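Local coordinates for protein N-acetylglucosaminidase (Ostrinia furnacalis, PDB 3NSM) that hydrolyses terminal beta-linked N-acetylglucosamine units one at a time from the non-reducing ends of chitooligosaccharides, with a preference for shorter substrates, at residues Ile225-Ser230 / Pro279-Glu284; Thr235-Asn240 / Ile326-Ala331. All coordinates share one frame; numbering follows the deposited sequence.

Contact 1 of 2, residues Ile225-Ser230 / Pro279-Glu284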
ATOM      1  N   ILE A 225       5.370  19.014   9.629  1.00 21.44           N
ATOM      2  CA  ILE A 225       4.613  19.795   8.636  1.00 22.42           C
ATOM      3  C   ILE A 225       5.473  20.595   7.635  1.00 23.16           C
ATOM      4  O   ILE A 225       4.961  21.059   6.620  1.00 23.92           O
ATOM      5  CB  ILE A 225       3.553  20.696   9.338  1.00 22.35           C
ATOM      6  CG1 ILE A 225       2.464  21.138   8.354  1.00 21.94           C
ATOM      7  CG2 ILE A 225       4.207  21.882  10.067  1.00 21.96           C
ATOM      8  CD1 ILE A 225       1.168  21.631   9.030  1.00 22.31           C
ATOM      9  N   THR A 226       6.755  20.709   7.897  1.00 23.81           N
ATOM     10  CA  THR A 226       7.683  21.419   7.032  1.00 24.37           C
ATOM     11  C   THR A 226       8.981  20.698   6.824  1.00 24.37           C
ATOM     12  O   THR A 226       9.395  19.924   7.639  1.00 24.75           O
ATOM     13  CB  THR A 226       8.027  22.817   7.544  1.00 24.57           C
ATOM     14  OG1 THR A 226       8.557  22.735   8.854  1.00 25.82           O
ATOM     15  CG2 THR A 226       6.836  23.692   7.527  1.00 25.46           C
ATOM     16  N   ASP A 227       9.607  20.971   5.698  1.00 24.15           N
ATOM     17  CA  ASP A 227      10.898  20.431   5.366  1.00 24.12           C
ATOM     18  C   ASP A 227      11.446  21.126   4.142  1.00 24.33           C
ATOM     19  O   ASP A 227      10.890  22.077   3.707  1.00 24.29           O
ATOM     20  CB  ASP A 227      10.879  18.932   5.201  1.00 23.99           C
ATOM     21  CG  ASP A 227      12.122  18.263   5.760  1.00 25.08           C
ATOM     22  OD1 ASP A 227      13.219  18.439   5.227  1.00 22.78           O
ATOM     23  OD2 ASP A 227      11.973  17.530   6.713  1.00 23.93           O
ATOM     24  N   SER A 228      12.554  20.653   3.619  1.00 23.97           N
ATOM     25  CA  SER A 228      13.195  21.264   2.477  1.00 24.37           C
ATOM     26  C   SER A 228      12.328  21.293   1.216  1.00 24.01           C
ATOM     27  O   SER A 228      12.327  22.229   0.474  1.00 24.36           O
ATOM     28  CB  SER A 228      14.460  20.505   2.159  1.00 24.09           C
ATOM     29  OG  SER A 228      15.190  20.319   3.301  1.00 26.22           O
ATOM     30  N   GLN A 229      11.605  20.222   1.003  1.00 23.86           N
ATOM     31  CA  GLN A 229      10.843  19.963  -0.224  1.00 23.32           C
ATOM     32  C   GLN A 229       9.560  20.780  -0.377  1.00 23.41           C
ATOM     33  O   GLN A 229       9.116  21.024  -1.510  1.00 23.40           O
ATOM     34  CB  GLN A 229      10.516  18.470  -0.339  1.00 23.03           C
ATOM     35  CG  GLN A 229      11.701  17.576  -0.679  1.00 22.51           C
ATOM     36  CD  GLN A 229      12.466  17.069   0.545  1.00 22.05           C
ATOM     37  OE1 GLN A 229      12.276  17.550   1.663  1.00 20.42           O
ATOM     38  NE2 GLN A 229      13.346  16.093   0.326  1.00 22.38           N
ATOM     39  N   SER A 230       8.952  21.176   0.743  1.00 23.08           N
ATOM     40  CA  SER A 230       7.732  21.988   0.704  1.00 23.51           C
ATOM     41  C   SER A 230       7.366  22.639   2.035  1.00 23.71           C
ATOM     42  O   SER A 230       7.818  22.205   3.109  1.00 23.65           O
ATOM     43  CB  SER A 230       6.547  21.166   0.186  1.00 23.28           C
ATOM     44  OG  SER A 230       6.127  20.206   1.140  1.00 24.08           O
ATOM     45  N   PRO A 279      17.692  24.105  12.371  1.00 28.21           N
ATOM     46  CA  PRO A 279      17.869  24.984  11.204  1.00 28.41           C
ATOM     47  C   PRO A 279      18.193  24.270   9.891  1.00 28.48           C
ATOM     48  O   PRO A 279      18.311  24.929   8.856  1.00 29.31           O
ATOM     49  CB  PRO A 279      19.052  25.863  11.620  1.00 28.68           C
ATOM     50  CG  PRO A 279      19.895  24.961  12.468  1.00 28.13           C
ATOM     51  CD  PRO A 279      18.964  23.936  13.105  1.00 28.26           C
ATOM     52  N   ALA A 280      18.360  22.952   9.921  1.00 28.05           N
ATOM     53  CA  ALA A 280      18.425  22.178   8.685  1.00 27.78           C
ATOM     54  C   ALA A 280      16.994  21.880   8.226  1.00 27.61           C
ATOM     55  O   ALA A 280      16.035  22.343   8.849  1.00 27.47           O
ATOM     56  CB  ALA A 280      19.215  20.899   8.885  1.00 27.73           C
ATOM     57  N   HIS A 281      16.842  21.127   7.136  1.00 27.49           N
ATOM     58  CA  HIS A 281      15.510  20.750   6.650  1.00 27.35           C
ATOM     59  C   HIS A 281      14.642  21.968   6.344  1.00 26.97           C
ATOM     60  O   HIS A 281      13.453  21.998   6.668  1.00 26.45           O
ATOM     61  CB  HIS A 281      14.798  19.849   7.665  1.00 27.36           C
ATOM     62  CG  HIS A 281      15.339  18.456   7.718  1.00 28.07           C
ATOM     63  ND1 HIS A 281      16.645  18.176   8.058  1.00 28.57           N
ATOM     64  CD2 HIS A 281      14.744  17.261   7.499  1.00 29.10           C
ATOM     65  CE1 HIS A 281      16.835  16.870   8.028  1.00 29.46           C
ATOM     66  NE2 HIS A 281      15.694  16.291   7.699  1.00 30.39           N
ATOM     67  N   VAL A 282      15.234  22.969   5.704  1.00 26.87           N
ATOM     68  CA  VAL A 282      14.514  24.144   5.212  1.00 26.84           C
ATOM     69  C   VAL A 282      14.922  24.413   3.794  1.00 26.75           C
ATOM     70  O   VAL A 282      15.991  24.100   3.408  1.00 26.92           O
ATOM     71  CB  VAL A 282      14.643  25.400   6.086  1.00 27.01           C
ATOM     72  CG1 VAL A 282      14.237  25.113   7.477  1.00 26.30           C
ATOM     73  CG2 VAL A 282      16.016  25.957   6.041  1.00 27.38           C
ATOM     74  N   GLY A 283      14.011  24.926   3.007  1.00 26.37           N
ATOM     75  CA  GLY A 283      14.257  25.145   1.619  1.00 26.35           C
ATOM     76  C   GLY A 283      13.138  25.921   0.968  1.00 26.36           C
ATOM     77  O   GLY A 283      13.054  27.116   1.051  1.00 26.38           O
ATOM     78  N   GLU A 284      12.247  25.184   0.338  1.00 26.05           N
ATOM     79  CA  GLU A 284      11.159  25.770  -0.397  1.00 26.02           C
ATOM     80  C   GLU A 284      10.362  26.640   0.514  1.00 26.56           C
ATOM     81  O   GLU A 284      10.068  26.269   1.605  1.00 25.89           O
ATOM     82  CB  GLU A 284      10.282  24.688  -0.998  1.00 25.34           C
ATOM     83  CG  GLU A 284      10.886  23.959  -2.137  1.00 25.68           C
ATOM     84  CD  GLU A 284      10.883  24.762  -3.430  1.00 26.02           C
ATOM     85  OE1 GLU A 284      11.628  24.425  -4.325  1.00 25.48           O
ATOM     86  OE2 GLU A 284      10.129  25.708  -3.512  1.00 25.21           O
TER
HETATM   87  O   HOH W   1      11.345  23.248   8.096  1.00 19.40           O
HETATM   88  O   HOH W   2      11.067  24.891   3.694  1.00 20.45           O
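Asp227 and His281 lie side by side where the loops after strands 220-224 and 271-278 of the TIM barrel meet, and both are assigned to the charge relay of this family 20 glycosidase. Their side chains point the same way, carboxylate and imidazole planes 60° apart, with Asp227 OD1 3.2 Å from His281 CB. The His281 ring is brought alongside by chi1 of -74°, which sets CG anti to the carbonyl carbon. The backbones also touch: the C-H of Asp227 CA points toward His281 O at 3.3 Å. Two bonds position the carboxylate: OD1 takes the Ser228 N-H on its anti lone pair, and OD2 is hydrogen-bonded to His224 NE2. An alanine in place of Asp227 would probably remove a hydrogen-bond partner from His224 NE2 and from the Ser228 amide, and open a gap beside the histidine ring.

Farther along, Glu284 N donates almost straight (175°) to Ser228 O at 3.0 Å. Gly283 suits this join, since a beta carbon there would run into Ser228 O. The CG of Glu284 rests 3.5 Å from Gln229 O, while its carboxylate reaches Lys16 and Trp562 of the second subunit; Gln229 itself bonds Glu306, essential for chitooligosaccharide binding. Between the two backbones, one water accepts from Gly283 N and donates to Asp227 O at 2.8 Å and Glu284 O at 2.7 Å.

Contact 2 of 2, residues Thr235-Asn240 / Ile326-Ala331; sequences TTKRPN and IYSDMA
Thr235 and Asp329 cross at about a right angle and make the tight half of this contact, in which a loop of the catalytic barrel is tied to helix 318-333. Thr235 OG1 donates to Asp329 OD1 over only 2.5 Å, entering at the anti lone pair. The threonine hydroxyl is carried to the helix by chi1 of 165°, which turns OG1 opposite the backbone N. On the syn side the same oxygen accepts the amide of Lys237, Lys237 N to Asp329 OD1 3.1 Å and 18° out of the carboxylate plane. Two donors thus grip one buried oxygen and should fix the rotation of the carboxylate. Thr235 OG1 is used twice as well: it accepts from Arg238 N at 3.3 Å, an ST motif within the loop, so the hydroxyl both gives and takes a bond.

The outer half is looser. Lys237 runs extended beyond CG and passes obliquely along the oxygen side of the carboxylate, its CG 3.6 Å from Asp329 OD2. Its ammonium group stops short of a direct ion pair, NZ lying 4.6 Å from Asp329 OD2, and a water bridges the two. Near the same end, NZ comes within 3.9 Å of Ser328 CB, a loose approach on the solvent side, where Lys237 is exposed.

Arg238 extends the join along the helix through a salt bridge to Asp325 and a cation-pi contact with Tyr322. Turned from the loop, Tyr327 and Met330 pack the helix on strands 271-278 and 340-343, with Tyr327 and Ser328 also touching helix 373-393, while segment 235-240 leads into helix 240-245.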
ATOM      1  N   THR A 235       0.926  29.935   7.064  1.00 26.15           N
ATOM      2  CA  THR A 235       1.256  30.997   8.008  1.00 26.98           C
ATOM      3  C   THR A 235       0.726  32.340   7.514  1.00 27.40           C
ATOM      4  O   THR A 235       1.187  32.866   6.515  1.00 27.39           O
ATOM      5  CB  THR A 235       2.775  31.069   8.358  1.00 26.70           C
ATOM      6  OG1 THR A 235       3.056  32.318   9.002  1.00 26.77           O
ATOM      7  CG2 THR A 235       3.654  30.923   7.121  1.00 25.99           C
ATOM      8  N   THR A 236      -0.244  32.878   8.241  1.00 28.07           N
ATOM      9  CA  THR A 236      -0.877  34.153   7.908  1.00 28.91           C
ATOM     10  C   THR A 236       0.079  35.345   7.998  1.00 29.38           C
ATOM     11  O   THR A 236      -0.047  36.312   7.235  1.00 29.38           O
ATOM     12  CB  THR A 236      -2.086  34.387   8.827  1.00 28.84           C
ATOM     13  OG1 THR A 236      -2.934  33.228   8.794  1.00 29.32           O
ATOM     14  CG2 THR A 236      -2.877  35.611   8.392  1.00 29.48           C
ATOM     15  N   LYS A 237       1.041  35.264   8.921  1.00 29.65           N
ATOM     16  CA  LYS A 237       1.997  36.347   9.154  1.00 29.70           C
ATOM     17  C   LYS A 237       3.134  36.397   8.137  1.00 29.62           C
ATOM     18  O   LYS A 237       3.684  37.466   7.869  1.00 29.76           O
ATOM     19  CB  LYS A 237       2.548  36.277  10.583  1.00 29.57           C
ATOM     20  CG  LYS A 237       1.483  36.563  11.633  1.00 29.40           C
ATOM     21  CD  LYS A 237       2.036  36.598  13.049  1.00 30.51           C
ATOM     22  CE  LYS A 237       0.948  37.111  13.992  1.00 32.26           C
ATOM     23  NZ  LYS A 237       1.214  36.781  15.416  1.00 33.97           N
ATOM     24  N   ARG A 238       3.489  35.246   7.577  1.00 29.49           N
ATOM     25  CA  ARG A 238       4.534  35.174   6.549  1.00 29.38           C
ATOM     26  C   ARG A 238       4.035  34.365   5.348  1.00 29.56           C
ATOM     27  O   ARG A 238       4.574  33.297   5.048  1.00 29.40           O
ATOM     28  CB  ARG A 238       5.821  34.566   7.120  1.00 29.38           C
ATOM     29  CG  ARG A 238       6.384  35.273   8.350  1.00 29.24           C
ATOM     30  CD  ARG A 238       6.991  36.640   8.011  1.00 30.52           C
ATOM     31  NE  ARG A 238       7.351  37.367   9.224  1.00 30.89           N
ATOM     32  CZ  ARG A 238       8.130  38.445   9.271  1.00 32.09           C
ATOM     33  NH1 ARG A 238       8.652  38.957   8.165  1.00 31.75           N
ATOM     34  NH2 ARG A 238       8.391  39.016  10.443  1.00 32.43           N
ATOM     35  N   PRO A 239       3.014  34.893   4.639  1.00 29.77           N
ATOM     36  CA  PRO A 239       2.271  34.137   3.618  1.00 29.96           C
ATOM     37  C   PRO A 239       3.108  33.666   2.433  1.00 29.94           C
ATOM     38  O   PRO A 239       2.773  32.656   1.821  1.00 30.18           O
ATOM     39  CB  PRO A 239       1.194  35.127   3.153  1.00 30.05           C
ATOM     40  CG  PRO A 239       1.751  36.482   3.488  1.00 30.23           C
ATOM     41  CD  PRO A 239       2.515  36.276   4.765  1.00 29.81           C
ATOM     42  N   ASN A 240       4.184  34.375   2.114  1.00 29.94           N
ATOM     43  CA  ASN A 240       5.079  33.937   1.047  1.00 30.18           C
ATOM     44  C   ASN A 240       5.742  32.575   1.270  1.00 29.85           C
ATOM     45  O   ASN A 240       6.130  31.914   0.305  1.00 29.74           O
ATOM     46  CB  ASN A 240       6.142  34.998   0.757  1.00 30.88           C
ATOM     47  CG  ASN A 240       5.608  36.141  -0.096  1.00 32.75           C
ATOM     48  OD1 ASN A 240       4.436  36.156  -0.483  1.00 34.71           O
ATOM     49  ND2 ASN A 240       6.474  37.106  -0.397  1.00 35.29           N
ATOM     50  N   ILE A 326       6.066  32.278  12.533  1.00 26.87           N
ATOM     51  CA  ILE A 326       5.719  30.876  12.227  1.00 26.01           C
ATOM     52  C   ILE A 326       5.222  30.140  13.475  1.00 26.28           C
ATOM     53  O   ILE A 326       4.147  29.523  13.448  1.00 26.04           O
ATOM     54  CB  ILE A 326       6.903  30.107  11.588  1.00 26.28           C
ATOM     55  CG1 ILE A 326       7.209  30.661  10.193  1.00 25.03           C
ATOM     56  CG2 ILE A 326       6.611  28.583  11.518  1.00 25.48           C
ATOM     57  CD1 ILE A 326       8.576  30.303   9.685  1.00 26.09           C
ATOM     58  N   TYR A 327       5.986  30.227  14.571  1.00 26.14           N
ATOM     59  CA  TYR A 327       5.619  29.557  15.822  1.00 26.41           C
ATOM     60  C   TYR A 327       4.301  30.068  16.391  1.00 26.63           C
ATOM     61  O   TYR A 327       3.514  29.288  16.923  1.00 26.66           O
ATOM     62  CB  TYR A 327       6.713  29.696  16.891  1.00 26.26           C
ATOM     63  CG  TYR A 327       8.092  29.182  16.519  1.00 25.78           C
ATOM     64  CD1 TYR A 327       8.269  28.164  15.588  1.00 25.54           C
ATOM     65  CD2 TYR A 327       9.224  29.705  17.140  1.00 26.25           C
ATOM     66  CE1 TYR A 327       9.558  27.701  15.260  1.00 26.07           C
ATOM     67  CE2 TYR A 327      10.507  29.245  16.827  1.00 26.37           C
ATOM     68  CZ  TYR A 327      10.666  28.245  15.890  1.00 26.02           C
ATOM     69  OH  TYR A 327      11.937  27.805  15.586  1.00 25.95           O
ATOM     70  N   SER A 328       4.073  31.375  16.281  1.00 27.46           N
ATOM     71  CA  SER A 328       2.845  32.004  16.777  1.00 28.21           C
ATOM     72  C   SER A 328       1.623  31.541  16.016  1.00 28.08           C
ATOM     73  O   SER A 328       0.577  31.257  16.618  1.00 28.34           O
ATOM     74  CB  SER A 328       2.945  33.526  16.708  1.00 28.49           C
ATOM     75  OG  SER A 328       3.899  33.990  17.639  1.00 31.15           O
ATOM     76  N   ASP A 329       1.762  31.474  14.692  1.00 27.98           N
ATOM     77  CA  ASP A 329       0.713  30.947  13.829  1.00 27.93           C
ATOM     78  C   ASP A 329       0.451  29.475  14.144  1.00 27.89           C
ATOM     79  O   ASP A 329      -0.703  29.042  14.193  1.00 27.72           O
ATOM     80  CB  ASP A 329       1.068  31.151  12.351  1.00 27.67           C
ATOM     81  CG  ASP A 329       0.882  32.603  11.892  1.00 28.40           C
ATOM     82  OD1 ASP A 329       1.549  33.004  10.908  1.00 26.69           O
ATOM     83  OD2 ASP A 329       0.073  33.343  12.514  1.00 26.70           O
ATOM     84  N   MET A 330       1.521  28.715  14.373  1.00 27.76           N
ATOM     85  CA  MET A 330       1.385  27.320  14.805  1.00 28.19           C
ATOM     86  C   MET A 330       0.661  27.204  16.134  1.00 28.05           C
ATOM     87  O   MET A 330      -0.283  26.431  16.256  1.00 28.65           O
ATOM     88  CB  MET A 330       2.738  26.623  14.878  1.00 27.80           C
ATOM     89  CG  MET A 330       3.242  26.181  13.542  1.00 28.27           C
ATOM     90  SD  MET A 330       4.738  25.246  13.735  1.00 28.35           S
ATOM     91  CE  MET A 330       5.058  24.717  12.064  1.00 27.93           C
ATOM     92  N   ALA A 331       1.082  27.994  17.117  1.00 28.37           N
ATOM     93  CA  ALA A 331       0.472  27.953  18.452  1.00 28.62           C
ATOM     94  C   ALA A 331      -1.020  28.280  18.422  1.00 29.15           C
ATOM     95  O   ALA A 331      -1.786  27.761  19.230  1.00 29.37           O
ATOM     96  CB  ALA A 331       1.203  28.884  19.399  1.00 28.41           C
TER
HETATM   97  O   HOH W   3      -0.051  34.294  15.197  1.00 41.50           O

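Overall arrangement
Both contacts belong to the family 20 catalytic barrel, their centres 15 Å apart, and both draw on the long loop between strand 220-224 and helix 240-245. Along the chain the segments alternate: 225-230, 235-240, 279-284, then 326-331. The early part of the loop thus meets the loop after strand 271-278 at the active site, and its later part meets helix 318-333 on the outside of the barrel. The two are in direct touch, Ile225 CG2 packing 3.6 Å from Met330 CE. Contact 1 joins residues assigned to catalysis with Glu284, which meets the second subunit, whereas contact 2, away from the annotated sites, fastens the far end of the same loop to the barrel's outer layer.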